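Local atomic coordinates of glycerophosphodiester phosphodiesterase (Parabacteroides distasonis, PDB entry 3NO3), a protein that belongs to the glycerophosphodiester phosphodiesterase family, adopts a TIM-barrel fold and binds a magnesium ion through acidic side chains. Residues A[20-25]-A[39-44]; A[52-57]-A[103-108]; A[145-148]-A[154-157]; A[187-192]-A[214-219]; A[208-213]-A[226-231]. All blocks are in the same frame, centred on the assembly; numbering follows the deposited sequence. Where two conformers were deposited one is given.

Interaction 1 of 5, residues A[20-25]-A[39-44]; sequences AQNSIR and EFDVHL. With MG (magnesium ion), chain B.
The amide of N22 bridges to strand 39-44 through both its ends, brought there with CG beside the backbone N (chi1 -78°). N22 ND2 donates a nearly straight bond to D41 OD2 (2.9 Å, 170° at the hydrogen), reaching that oxygen on its anti side, while N22 OD1 accepts from the backbone N of D41 at 3.1 Å, the donor standing above the amide's carbonyl plane. An asparagine suits the place because it both donates and accepts, and the two bonds fix which end is which. D41 then gives its other oxygen, OD1, to the magnesium ion at 2.1 Å, beside OE2 of E39; E103 completes the protein ligands. Water 1, itself on the metal, donates to E39 OE1 and to D41 OD2, and R11 N donates to E39 OE1. Behind N22, a type II turn from A20 to S23 leads into helix 24-32 of a beta-alpha-beta unit. With OD2 held by N22 and water 1, the D41 carboxylate is restrained in rotation and OD1 stays turned to the metal.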
# COMPACT_ATOMS: atom_id res chain seq x y z
N ALA A 20 -8.64 4.99 -12.72
CA ALA A 20 -7.28 5.49 -12.91
C ALA A 20 -6.54 5.06 -11.70
O ALA A 20 -7.11 4.94 -10.64
CB ALA A 20 -7.23 7.03 -13.00
N GLN A 21 -5.24 4.85 -11.85
CA GLN A 21 -4.38 4.55 -10.69
C GLN A 21 -4.46 5.64 -9.65
O GLN A 21 -4.50 6.84 -10.00
CB GLN A 21 -2.92 4.36 -11.18
CG GLN A 21 -2.77 3.13 -12.03
CD GLN A 21 -1.40 2.98 -12.68
OE1 GLN A 21 -0.40 3.53 -12.21
NE2 GLN A 21 -1.34 2.17 -13.74
N ASN A 22 -4.50 5.27 -8.37
CA ASN A 22 -4.37 6.24 -7.26
C ASN A 22 -5.41 7.36 -7.29
O ASN A 22 -5.11 8.55 -7.07
CB ASN A 22 -2.93 6.80 -7.20
CG ASN A 22 -1.95 5.84 -6.54
OD1 ASN A 22 -2.24 5.35 -5.48
ND2 ASN A 22 -0.78 5.60 -7.14
N SER A 23 -6.65 6.98 -7.61
CA SER A 23 -7.74 7.94 -7.82
C SER A 23 -8.87 7.69 -6.82
O SER A 23 -8.93 6.65 -6.14
CB SER A 23 -8.27 7.80 -9.26
OG SER A 23 -8.92 6.57 -9.49
N ILE A 24 -9.78 8.65 -6.74
CA ILE A 24 -11.00 8.52 -5.96
C ILE A 24 -11.82 7.34 -6.53
O ILE A 24 -12.26 6.45 -5.77
CB ILE A 24 -11.80 9.81 -5.99
CG1 ILE A 24 -11.02 10.94 -5.27
CG2 ILE A 24 -13.28 9.55 -5.50
CD1 ILE A 24 -10.75 10.74 -3.76
N ARG A 25 -11.91 7.25 -7.86
CA ARG A 25 -12.64 6.18 -8.52
C ARG A 25 -12.04 4.81 -8.18
O ARG A 25 -12.78 3.89 -7.92
CB ARG A 25 -12.66 6.43 -10.03
CG ARG A 25 -13.31 5.39 -10.91
CD ARG A 25 -14.80 5.24 -10.81
NE ARG A 25 -15.34 4.71 -12.08
CZ ARG A 25 -16.60 4.33 -12.30
NH1 ARG A 25 -16.95 3.91 -13.52
NH2 ARG A 25 -17.52 4.36 -11.34
N GLU A 39 -4.59 -0.04 -1.91
CA GLU A 39 -3.25 0.54 -1.78
C GLU A 39 -3.15 1.85 -2.57
O GLU A 39 -3.80 2.02 -3.63
CB GLU A 39 -2.20 -0.47 -2.23
CG GLU A 39 -0.76 -0.04 -2.00
CD GLU A 39 -0.05 0.54 -3.21
OE1 GLU A 39 -0.63 0.76 -4.31
OE2 GLU A 39 1.20 0.72 -3.10
N PHE A 40 -2.37 2.76 -2.01
CA PHE A 40 -2.13 4.05 -2.64
C PHE A 40 -0.77 4.62 -2.22
O PHE A 40 -0.26 4.27 -1.16
CB PHE A 40 -3.33 4.99 -2.35
CG PHE A 40 -3.58 5.19 -0.91
CD1 PHE A 40 -2.96 6.21 -0.21
CD2 PHE A 40 -4.44 4.35 -0.21
CE1 PHE A 40 -3.19 6.38 1.14
CE2 PHE A 40 -4.67 4.53 1.14
CZ PHE A 40 -4.04 5.55 1.81
N ASP A 41 -0.21 5.50 -3.08
CA ASP A 41 1.13 6.01 -2.92
C ASP A 41 1.12 7.49 -2.54
O ASP A 41 0.40 8.28 -3.13
CB ASP A 41 1.89 5.83 -4.22
CG ASP A 41 1.83 4.42 -4.71
OD1 ASP A 41 2.35 3.55 -3.98
OD2 ASP A 41 1.33 4.14 -5.82
N VAL A 42 1.92 7.85 -1.54
CA VAL A 42 1.86 9.19 -0.95
C VAL A 42 3.23 9.90 -1.00
O VAL A 42 4.24 9.30 -0.65
CB VAL A 42 1.36 9.12 0.48
CG1 VAL A 42 1.26 10.57 1.12
CG2 VAL A 42 -0.01 8.36 0.53
N HIS A 43 3.24 11.16 -1.46
CA HIS A 43 4.40 12.06 -1.42
C HIS A 43 4.07 13.32 -0.59
O HIS A 43 2.92 13.77 -0.56
CB HIS A 43 4.73 12.61 -2.78
CG HIS A 43 5.04 11.60 -3.83
ND1 HIS A 43 6.33 11.31 -4.20
CD2 HIS A 43 4.24 10.91 -4.67
CE1 HIS A 43 6.31 10.43 -5.18
NE2 HIS A 43 5.05 10.16 -5.48
N LEU A 44 5.10 13.91 -0.03
CA LEU A 44 5.13 15.20 0.61
C LEU A 44 5.69 16.24 -0.39
O LEU A 44 6.85 16.11 -0.87
CB LEU A 44 5.98 15.15 1.90
CG LEU A 44 5.82 16.32 2.88
CD1 LEU A 44 4.37 16.41 3.47
CD2 LEU A 44 6.94 16.23 4.01
MG MG B . 2.75 1.53 -4.29
O HOH W 1 1.34 1.57 -5.92
O HOH W 2 4.20 2.08 -5.76

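Interaction 2 of 5, residues A[52-57]-A[103-108]; sequences VYHDND and ELKSHD. With MG (magnesium ion), chain B.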
# COMPACT_ATOMS: atom_id res chain seq x y z
N VAL A 52 -1.38 12.18 -3.45
CA VAL A 52 -1.48 10.79 -3.79
C VAL A 52 -1.13 10.60 -5.26
O VAL A 52 -1.85 11.10 -6.16
CB VAL A 52 -2.87 10.23 -3.49
CG1 VAL A 52 -2.94 8.73 -3.83
CG2 VAL A 52 -3.19 10.41 -2.03
N TYR A 53 -0.00 9.93 -5.51
CA TYR A 53 0.49 9.67 -6.89
C TYR A 53 1.67 8.69 -6.86
O TYR A 53 2.46 8.72 -5.91
CB TYR A 53 0.92 11.00 -7.58
CG TYR A 53 0.98 10.91 -9.09
CD1 TYR A 53 -0.18 10.89 -9.85
CD2 TYR A 53 2.20 10.78 -9.74
CE1 TYR A 53 -0.15 10.79 -11.22
CE2 TYR A 53 2.26 10.70 -11.15
CZ TYR A 53 1.07 10.69 -11.87
OH TYR A 53 1.10 10.58 -13.22
N HIS A 54 1.77 7.79 -7.85
CA HIS A 54 2.83 6.79 -7.83
C HIS A 54 4.21 7.36 -8.20
O HIS A 54 5.16 7.25 -7.43
CB HIS A 54 2.56 5.59 -8.74
CG HIS A 54 3.79 4.75 -8.96
ND1 HIS A 54 4.44 4.09 -7.93
CD2 HIS A 54 4.52 4.51 -10.08
CE1 HIS A 54 5.50 3.46 -8.42
NE2 HIS A 54 5.57 3.71 -9.72
N ASP A 55 4.32 7.91 -9.40
CA ASP A 55 5.64 8.30 -9.91
C ASP A 55 6.17 9.54 -9.18
O ASP A 55 5.39 10.35 -8.62
CB ASP A 55 5.59 8.54 -11.40
CG ASP A 55 5.49 7.23 -12.23
OD1 ASP A 55 6.45 6.43 -12.21
OD2 ASP A 55 4.48 7.08 -12.93
N ASN A 56 7.48 9.68 -9.16
CA ASN A 56 8.09 10.85 -8.52
C ASN A 56 7.86 12.14 -9.31
O ASN A 56 7.93 13.19 -8.73
CB ASN A 56 9.59 10.62 -8.32
CG ASN A 56 9.90 9.54 -7.28
OD1 ASN A 56 9.27 9.46 -6.23
ND2 ASN A 56 10.88 8.70 -7.58
N ASP A 57 7.55 12.03 -10.61
CA ASP A 57 7.33 13.18 -11.50
C ASP A 57 5.96 13.03 -12.15
O ASP A 57 5.62 11.93 -12.57
CB ASP A 57 8.39 13.20 -12.59
CG ASP A 57 9.79 13.22 -12.03
OD1 ASP A 57 10.24 14.33 -11.70
OD2 ASP A 57 10.42 12.15 -11.86
N GLU A 103 1.19 3.44 1.12
CA GLU A 103 2.60 3.46 0.77
C GLU A 103 3.16 4.89 0.89
O GLU A 103 2.77 5.76 0.10
CB GLU A 103 2.90 2.89 -0.62
CG GLU A 103 4.41 2.89 -0.86
CD GLU A 103 4.88 2.25 -2.16
OE1 GLU A 103 4.12 1.51 -2.84
OE2 GLU A 103 6.06 2.46 -2.48
N LEU A 104 4.07 5.12 1.82
CA LEU A 104 4.82 6.40 1.79
C LEU A 104 6.00 6.22 0.81
O LEU A 104 6.87 5.35 1.02
CB LEU A 104 5.32 6.85 3.15
CG LEU A 104 5.90 8.25 3.26
CD1 LEU A 104 4.83 9.36 2.86
CD2 LEU A 104 6.50 8.48 4.70
N LYS A 105 6.03 7.05 -0.22
CA LYS A 105 7.15 7.06 -1.18
C LYS A 105 8.42 7.53 -0.52
O LYS A 105 8.38 8.23 0.51
CB LYS A 105 6.82 7.98 -2.34
CG LYS A 105 5.60 7.53 -3.18
CD LYS A 105 5.86 6.26 -4.01
CE LYS A 105 7.01 6.40 -5.04
NZ LYS A 105 6.85 5.35 -6.11
N SER A 106 9.55 7.12 -1.07
CA SER A 106 10.85 7.50 -0.56
C SER A 106 11.14 9.00 -0.82
O SER A 106 11.00 9.48 -1.97
CB SER A 106 11.94 6.66 -1.23
OG SER A 106 13.19 6.87 -0.60
N HIS A 107 11.58 9.70 0.24
CA HIS A 107 11.96 11.10 0.22
C HIS A 107 13.45 11.23 0.20
O HIS A 107 14.17 10.21 0.22
CB HIS A 107 11.25 11.87 1.36
CG HIS A 107 9.78 11.98 1.11
ND1 HIS A 107 8.97 10.88 1.10
CD2 HIS A 107 9.01 13.04 0.77
CE1 HIS A 107 7.74 11.26 0.76
NE2 HIS A 107 7.75 12.56 0.55
N ASP A 108 13.94 12.46 0.11
CA ASP A 108 15.33 12.74 -0.35
C ASP A 108 16.46 12.68 0.70
O ASP A 108 17.64 12.67 0.34
CB ASP A 108 15.34 14.03 -1.20
CG ASP A 108 14.96 15.31 -0.41
OD1 ASP A 108 15.12 15.36 0.85
OD2 ASP A 108 14.46 16.26 -1.07
MG MG B . 2.75 1.53 -4.29
O HOH W 3 10.14 7.99 -4.16
O HOH W 1 1.34 1.57 -5.92
O HOH W 2 4.20 2.08 -5.76
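At the C-terminal end of strand 99-104, the end of the barrel where the magnesium ion sits, K105 reaches across to the loop that follows strand 50-52. The ammonium NZ of K105 donates to the backbone O of H54 (2.9 Å), coming in 32° from the carbonyl plane. The same K105 nitrogen lies obliquely by the imidazole of H54, 3.3 Å from ND1. The lysine chain is bent at both chi2 and chi3, which curls its end onto the H54 carbonyl and sets K105 CE only 3.1 Å from H54 O. A long, flexible side chain with a charged end suits this reach, since its methylenes can pack while NZ finds a carbonyl. N56 adds a looser touch, OD1 lying 4.0 Å from K105 CE, and water 3 links the segments a second time by donating to N56 OD1 and to S106 O. Two residues before K105, E103 is extended, with CG anti to its backbone N (chi1 -177°), and this carries E103 OE1 to the magnesium ion at 2.0 Å as the third protein ligand. H107 ND1 makes a weak bond back to K105 O, while its NE2 accepts from L44 N. The bond from NZ to H54 O thus ties the loop to the strand end that carries E103, at the rim of the metal site.

Interaction 3 of 5, residues A[145-148]-A[154-157]; sequences EFIR and EVSY
V155 presses both its methyl groups toward helix 140-149, and the apolar contacts it makes there carry the whole meeting of the two segments. CG1 of I147 lies against the branched end of the valine, 3.8 Å from V155 CB and at nearly the same distance from each methyl. F146 contributes its CB, 3.9 Å from V155 CG2. Its ring continues away from the valine: with CG beside the backbone N (chi1 -75°) the phenyl is carried off to stack on Y135 and to pack against A117, S120 and V121 of helix 110-126. One phenylalanine thus serves two surfaces, its CB facing strand 155-157 and its ring packing between strand 133-137 and helix 110-126. This is the return half of a beta-alpha-beta unit, strand 133-137, helix 140-149 and strand 155-157, in which a barrel helix lies over the strand that follows it. A beta-branched valine suits the strand, being compact and comfortable in extended backbone, while the longer isoleucine reaches the strand with its CG1. A salt bridge lies within the helix, where R148 grips E145 side-on: R148 NE donates to E145 OE1 at 2.9 Å and R148 NH2 to E145 OE2 at 2.6 Å. The first is almost straight (176°) and lies in the guanidinium plane, although OE1 is approached from above its carboxylate plane; OE2 is met on its syn side.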
# COMPACT_ATOMS: atom_id res chain seq x y z
N GLU A 145 10.24 5.38 11.56
CA GLU A 145 9.43 6.45 12.15
C GLU A 145 7.97 6.05 12.31
O GLU A 145 7.38 6.35 13.33
CB GLU A 145 9.56 7.73 11.32
CG GLU A 145 9.00 9.00 11.99
CD GLU A 145 9.69 9.40 13.29
OE1 GLU A 145 10.64 8.74 13.77
OE2 GLU A 145 9.25 10.42 13.88
N PHE A 146 7.38 5.35 11.34
CA PHE A 146 6.02 4.81 11.55
C PHE A 146 5.94 3.83 12.75
O PHE A 146 5.05 3.91 13.60
CB PHE A 146 5.51 4.09 10.30
CG PHE A 146 5.09 5.00 9.17
CD1 PHE A 146 4.11 5.98 9.36
CD2 PHE A 146 5.58 4.79 7.89
CE1 PHE A 146 3.68 6.80 8.29
CE2 PHE A 146 5.20 5.62 6.83
CZ PHE A 146 4.23 6.62 7.03
N ILE A 147 6.92 2.95 12.84
CA ILE A 147 7.00 2.01 13.96
C ILE A 147 7.09 2.77 15.32
O ILE A 147 6.36 2.45 16.27
CB ILE A 147 8.19 1.02 13.76
CG1 ILE A 147 7.89 0.05 12.58
CG2 ILE A 147 8.49 0.19 15.05
CD1 ILE A 147 9.15 -0.61 12.00
N ARG A 148 7.96 3.77 15.37
CA ARG A 148 8.18 4.57 16.59
C ARG A 148 6.92 5.36 16.98
O ARG A 148 6.54 5.36 18.14
CB ARG A 148 9.34 5.56 16.39
CG ARG A 148 9.73 6.34 17.65
CD ARG A 148 10.79 7.40 17.34
NE ARG A 148 10.26 8.58 16.67
CZ ARG A 148 9.57 9.57 17.25
NH1 ARG A 148 9.25 9.55 18.55
NH2 ARG A 148 9.16 10.62 16.52
N GLU A 154 0.12 -1.50 11.84
CA GLU A 154 0.81 -2.40 10.93
C GLU A 154 1.82 -1.58 10.11
O GLU A 154 1.48 -0.51 9.60
CB GLU A 154 -0.20 -3.08 10.02
CG GLU A 154 -1.24 -3.98 10.73
CD GLU A 154 -0.58 -5.14 11.41
OE1 GLU A 154 0.17 -5.88 10.76
OE2 GLU A 154 -0.73 -5.25 12.62
N VAL A 155 3.07 -2.07 10.05
CA VAL A 155 4.14 -1.52 9.25
C VAL A 155 4.89 -2.67 8.51
O VAL A 155 5.43 -3.58 9.18
CB VAL A 155 5.14 -0.70 10.05
CG1 VAL A 155 6.12 -0.07 9.10
CG2 VAL A 155 4.45 0.37 10.94
N SER A 156 4.93 -2.65 7.17
CA SER A 156 5.64 -3.65 6.38
C SER A 156 6.72 -3.04 5.50
O SER A 156 6.54 -1.94 4.96
CB SER A 156 4.70 -4.50 5.55
OG SER A 156 3.73 -5.06 6.36
N TYR A 157 7.82 -3.76 5.33
CA TYR A 157 8.91 -3.29 4.50
C TYR A 157 8.69 -3.75 3.07
O TYR A 157 8.31 -4.92 2.87
CB TYR A 157 10.20 -3.87 5.00
CG TYR A 157 11.48 -3.32 4.45
CD1 TYR A 157 11.72 -1.94 4.35
CD2 TYR A 157 12.52 -4.17 4.15
CE1 TYR A 157 12.91 -1.46 3.91
CE2 TYR A 157 13.74 -3.69 3.74
CZ TYR A 157 13.94 -2.34 3.64
OH TYR A 157 15.14 -1.89 3.20

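Interaction 4 of 5, residues A[187-192]-A[214-219]; sequences DWVKDC and IDMGVD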
# COMPACT_ATOMS: atom_id res chain seq x y z
N ASP A 187 11.17 -20.14 2.09
CA ASP A 187 10.82 -20.31 3.52
C ASP A 187 10.42 -19.04 4.25
O ASP A 187 9.98 -19.13 5.39
CB ASP A 187 11.96 -20.98 4.31
CG ASP A 187 12.17 -22.46 3.94
OD1 ASP A 187 11.45 -23.02 3.05
OD2 ASP A 187 13.06 -23.06 4.58
N TRP A 188 10.58 -17.86 3.63
CA TRP A 188 10.24 -16.63 4.34
C TRP A 188 8.75 -16.49 4.69
O TRP A 188 8.42 -15.92 5.73
CB TRP A 188 10.79 -15.42 3.58
CG TRP A 188 12.26 -15.19 3.73
CD1 TRP A 188 13.15 -15.88 4.54
CD2 TRP A 188 13.00 -14.13 3.14
NE1 TRP A 188 14.39 -15.32 4.44
CE2 TRP A 188 14.33 -14.24 3.60
CE3 TRP A 188 12.67 -13.10 2.25
CZ2 TRP A 188 15.34 -13.36 3.19
CZ3 TRP A 188 13.68 -12.21 1.85
CH2 TRP A 188 15.00 -12.35 2.34
N VAL A 189 7.84 -17.01 3.87
CA VAL A 189 6.41 -16.91 4.22
C VAL A 189 6.07 -17.68 5.51
O VAL A 189 5.45 -17.13 6.42
CB VAL A 189 5.51 -17.30 3.00
CG1 VAL A 189 4.04 -17.38 3.39
CG2 VAL A 189 5.69 -16.25 1.93
N LYS A 190 6.58 -18.91 5.61
CA LYS A 190 6.46 -19.74 6.81
C LYS A 190 7.10 -19.04 8.01
O LYS A 190 6.48 -18.99 9.09
CB LYS A 190 7.11 -21.11 6.56
CG LYS A 190 7.18 -22.04 7.80
CD LYS A 190 7.71 -23.47 7.45
CE LYS A 190 9.25 -23.61 7.57
N ASP A 191 8.31 -18.50 7.86
CA ASP A 191 8.96 -17.75 8.95
C ASP A 191 8.07 -16.61 9.45
O ASP A 191 8.01 -16.41 10.66
CB ASP A 191 10.31 -17.14 8.56
CG ASP A 191 11.41 -18.15 8.28
OD1 ASP A 191 11.29 -19.37 8.54
OD2 ASP A 191 12.43 -17.65 7.77
N CYS A 192 7.39 -15.88 8.55
CA CYS A 192 6.48 -14.80 8.99
C CYS A 192 5.40 -15.35 9.89
O CYS A 192 5.12 -14.74 10.92
CB CYS A 192 5.80 -14.01 7.85
SG CYS A 192 6.88 -12.99 6.89
N ILE A 214 -0.81 -18.24 -3.25
CA ILE A 214 -1.87 -18.72 -2.36
C ILE A 214 -1.45 -20.07 -1.75
O ILE A 214 -1.52 -20.22 -0.54
CB ILE A 214 -3.25 -18.84 -3.07
CG1 ILE A 214 -3.80 -17.48 -3.46
CG2 ILE A 214 -4.28 -19.50 -2.15
CD1 ILE A 214 -4.92 -17.57 -4.50
N ASP A 215 -0.94 -20.98 -2.59
CA ASP A 215 -0.34 -22.27 -2.12
C ASP A 215 0.78 -22.07 -1.10
O ASP A 215 0.84 -22.77 -0.11
CB ASP A 215 0.23 -23.08 -3.30
CG ASP A 215 -0.84 -23.73 -4.19
OD1 ASP A 215 -2.00 -23.94 -3.76
OD2 ASP A 215 -0.49 -24.05 -5.35
N MSE A 216 1.64 -21.09 -1.32
CA MSE A 216 2.71 -20.73 -0.35
C MSE A 216 2.17 -20.18 0.99
O MSE A 216 2.86 -20.22 2.00
CB MSE A 216 3.68 -19.73 -1.01
CG MSE A 216 4.99 -19.51 -0.28
SE MSE A 216 6.15 -18.31 -1.24
CE MSE A 216 6.65 -19.55 -2.69
N GLY A 217 0.95 -19.65 0.98
CA GLY A 217 0.25 -19.20 2.17
C GLY A 217 0.42 -17.72 2.52
O GLY A 217 0.31 -17.37 3.70
N VAL A 218 0.71 -16.86 1.54
CA VAL A 218 0.78 -15.41 1.78
C VAL A 218 -0.52 -14.87 2.38
O VAL A 218 -1.60 -15.25 1.97
CB VAL A 218 1.12 -14.56 0.50
CG1 VAL A 218 2.52 -14.89 -0.00
CG2 VAL A 218 0.05 -14.76 -0.66
N ASP A 219 -0.42 -14.02 3.39
CA ASP A 219 -1.60 -13.41 3.99
C ASP A 219 -2.31 -12.50 2.98
O ASP A 219 -3.55 -12.44 2.96
CB ASP A 219 -1.27 -12.56 5.22
CG ASP A 219 -0.71 -13.40 6.37
OD1 ASP A 219 -1.49 -13.98 7.14
OD2 ASP A 219 0.53 -13.44 6.50
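With CG1 anti to the backbone N (chi1 173°), V189 spreads its two methyls over the end of helix 207-216, while M216, its CG likewise opposite its own N, brings its CG and selenium against the valine. V189 CG1 meets backbone: it lies 3.4 Å from M216 O and 3.7 Å from G217 C. V189 CG2 meets side chains instead, touching the selenium of the selenomethionine M216 (SE, 3.8 Å) and V218 CG1 (4.0 Å). The valine crosses the selenomethionine obliquely. G217 ends the helix in a Schellman motif. Its positive phi (93°) is readily reached by glycine, which has no CB to crowd the carbonyl before it, and G217 N bonds back to I214 O at 3.0 Å. V218 then directs the chain toward strand 220-223 and packs on S199 and V201 of strand 198-202, which also meets V189 through S199. The contact therefore brings helix 188-194 against the C-terminal end of the next barrel helix, on the outer layer of the barrel. Because V189 offers only methyls, it grips by shape and dispersion, covering the helix end without competing for its backbone hydrogen bonds.

Interaction 5 of 5, residues A[208-213]-A[226-231]; sequences KLMEEM and PEETQK
Helices 207-216 and 226-236 come closest here at M210 and T229, whose CA atoms are 6.8 Å apart. M210, a selenomethionine, is the bridge: its chain is extended beyond CG (chi2 174°, chi3 -177°), which sends selenium and terminal methyl straight across to the second helix. M210 SE lies 3.7 Å from E228 CG and 3.4 Å from T229 OG1, and M210 CE comes to 3.3 Å from T229 OG1. A long unbranched apolar chain suits the span between two helices, and short T229 lets them come close while offering OG1 to the selenomethionine end. These are successive helices of the barrel's outer layer, with strand 220-223 between them in sequence; M210 and T229 both also pack on T223 of that strand, and T229 on V7 of strand 6-9. E228 takes part through its methylenes. With CG anti to the backbone N (chi1 171°), its CG lies against the selenium and its CB near the terminal methyl, while the bend at chi2 turns its carboxylate away from the selenomethionine.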
# COMPACT_ATOMS: atom_id res chain seq x y z
N LYS A 208 -1.37 -18.27 -12.77
CA LYS A 208 -0.52 -19.38 -12.28
C LYS A 208 0.30 -18.91 -11.05
O LYS A 208 0.40 -19.61 -10.03
CB LYS A 208 0.41 -19.89 -13.40
CG LYS A 208 1.14 -21.20 -13.10
N LEU A 209 0.81 -17.69 -11.13
CA LEU A 209 1.53 -17.05 -10.02
C LEU A 209 0.63 -16.75 -8.79
O LEU A 209 1.05 -17.01 -7.64
CB LEU A 209 2.26 -15.78 -10.51
CG LEU A 209 3.30 -15.11 -9.59
CD1 LEU A 209 4.49 -16.07 -9.20
CD2 LEU A 209 3.81 -13.84 -10.25
N MSE A 210 -0.59 -16.24 -9.01
CA MSE A 210 -1.58 -16.09 -7.90
C MSE A 210 -1.77 -17.42 -7.14
O MSE A 210 -1.66 -17.48 -5.91
CB MSE A 210 -2.94 -15.60 -8.42
CG MSE A 210 -2.97 -14.13 -8.93
SE MSE A 210 -4.70 -13.81 -9.70
CE MSE A 210 -4.45 -11.96 -10.34
N GLU A 211 -2.00 -18.49 -7.90
CA GLU A 211 -2.11 -19.84 -7.32
C GLU A 211 -0.88 -20.27 -6.56
O GLU A 211 -1.04 -20.76 -5.46
CB GLU A 211 -2.49 -20.90 -8.38
CG GLU A 211 -3.84 -20.61 -8.98
CD GLU A 211 -4.77 -21.81 -9.01
OE1 GLU A 211 -5.30 -22.21 -7.93
OE2 GLU A 211 -4.97 -22.32 -10.13
N GLU A 212 0.30 -20.03 -7.13
CA GLU A 212 1.60 -20.30 -6.48
C GLU A 212 1.72 -19.59 -5.13
O GLU A 212 2.09 -20.19 -4.12
CB GLU A 212 2.78 -19.89 -7.39
CG GLU A 212 4.21 -20.32 -6.94
CD GLU A 212 5.25 -19.99 -8.00
OE1 GLU A 212 5.13 -20.48 -9.14
OE2 GLU A 212 6.20 -19.26 -7.72
N MSE A 213 1.38 -18.30 -5.10
CA MSE A 213 1.46 -17.50 -3.86
C MSE A 213 0.40 -17.89 -2.81
O MSE A 213 0.69 -17.88 -1.61
CB MSE A 213 1.39 -15.99 -4.20
CG MSE A 213 2.55 -15.50 -5.07
SE MSE A 213 4.25 -15.69 -4.22
CE MSE A 213 4.93 -17.32 -5.04
N PRO A 226 -7.64 -7.47 -9.18
CA PRO A 226 -8.17 -7.98 -7.90
C PRO A 226 -9.37 -8.95 -8.03
O PRO A 226 -9.47 -9.91 -7.25
CB PRO A 226 -8.57 -6.71 -7.15
CG PRO A 226 -8.72 -5.67 -8.18
CD PRO A 226 -7.70 -6.00 -9.22
N GLU A 227 -10.26 -8.72 -8.99
CA GLU A 227 -11.39 -9.62 -9.22
C GLU A 227 -10.97 -11.03 -9.67
O GLU A 227 -11.63 -12.01 -9.25
CB GLU A 227 -12.41 -9.03 -10.20
CG GLU A 227 -13.09 -7.76 -9.72
CD GLU A 227 -14.36 -7.42 -10.48
OE1 GLU A 227 -14.30 -6.68 -11.48
OE2 GLU A 227 -15.44 -7.84 -10.04
N GLU A 228 -9.89 -11.15 -10.46
CA GLU A 228 -9.38 -12.50 -10.80
C GLU A 228 -8.90 -13.22 -9.53
O GLU A 228 -9.20 -14.40 -9.35
CB GLU A 228 -8.27 -12.44 -11.87
CG GLU A 228 -7.49 -13.79 -12.17
CD GLU A 228 -8.24 -14.84 -12.98
OE1 GLU A 228 -8.70 -15.85 -12.39
OE2 GLU A 228 -8.31 -14.68 -14.21
N THR A 229 -8.18 -12.53 -8.65
CA THR A 229 -7.74 -13.15 -7.39
C THR A 229 -8.91 -13.60 -6.50
O THR A 229 -8.88 -14.71 -5.91
CB THR A 229 -6.82 -12.22 -6.56
OG1 THR A 229 -5.90 -11.59 -7.44
CG2 THR A 229 -6.04 -13.02 -5.50
N GLN A 230 -9.95 -12.77 -6.43
CA GLN A 230 -11.17 -13.12 -5.69
C GLN A 230 -11.86 -14.36 -6.27
O GLN A 230 -12.31 -15.24 -5.51
CB GLN A 230 -12.17 -11.95 -5.67
CG GLN A 230 -11.74 -10.72 -4.79
CD GLN A 230 -12.64 -9.51 -4.98
OE1 GLN A 230 -13.07 -9.22 -6.11
NE2 GLN A 230 -12.94 -8.82 -3.90
N LYS A 231 -11.95 -14.43 -7.60
CA LYS A 231 -12.53 -15.60 -8.28
C LYS A 231 -11.79 -16.89 -7.93
O LYS A 231 -12.42 -17.91 -7.57
CB LYS A 231 -12.53 -15.39 -9.80
CG LYS A 231 -12.76 -16.69 -10.63
CD LYS A 231 -13.04 -16.40 -12.11
CE LYS A 231 -11.78 -15.93 -12.83
NZ LYS A 231 -12.01 -15.34 -14.18

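In the fold
Interactions 1 and 2 share the magnesium site: E39 and D41 come from one, E103 from the other, and waters 1 and 2 belong to both. Their strands 37-44 and 99-104 are neighbours, joined by probable hydrogen bonds V42 N to E103 O and F40 O to E103 N, both 2.8 Å. Interaction 3 touches interaction 2 where F146 CZ packs on L104 CD2 at 3.7 Å, so the outer helix layer meets the residue next to a metal ligand. Interactions 4 and 5 share helix 207-216 and touch through V218 CG2 and M213 O (3.3 Å). They lie between helices of the outer layer, well away from this metal site, their centres about 28 and 23 Å from that of interaction 1.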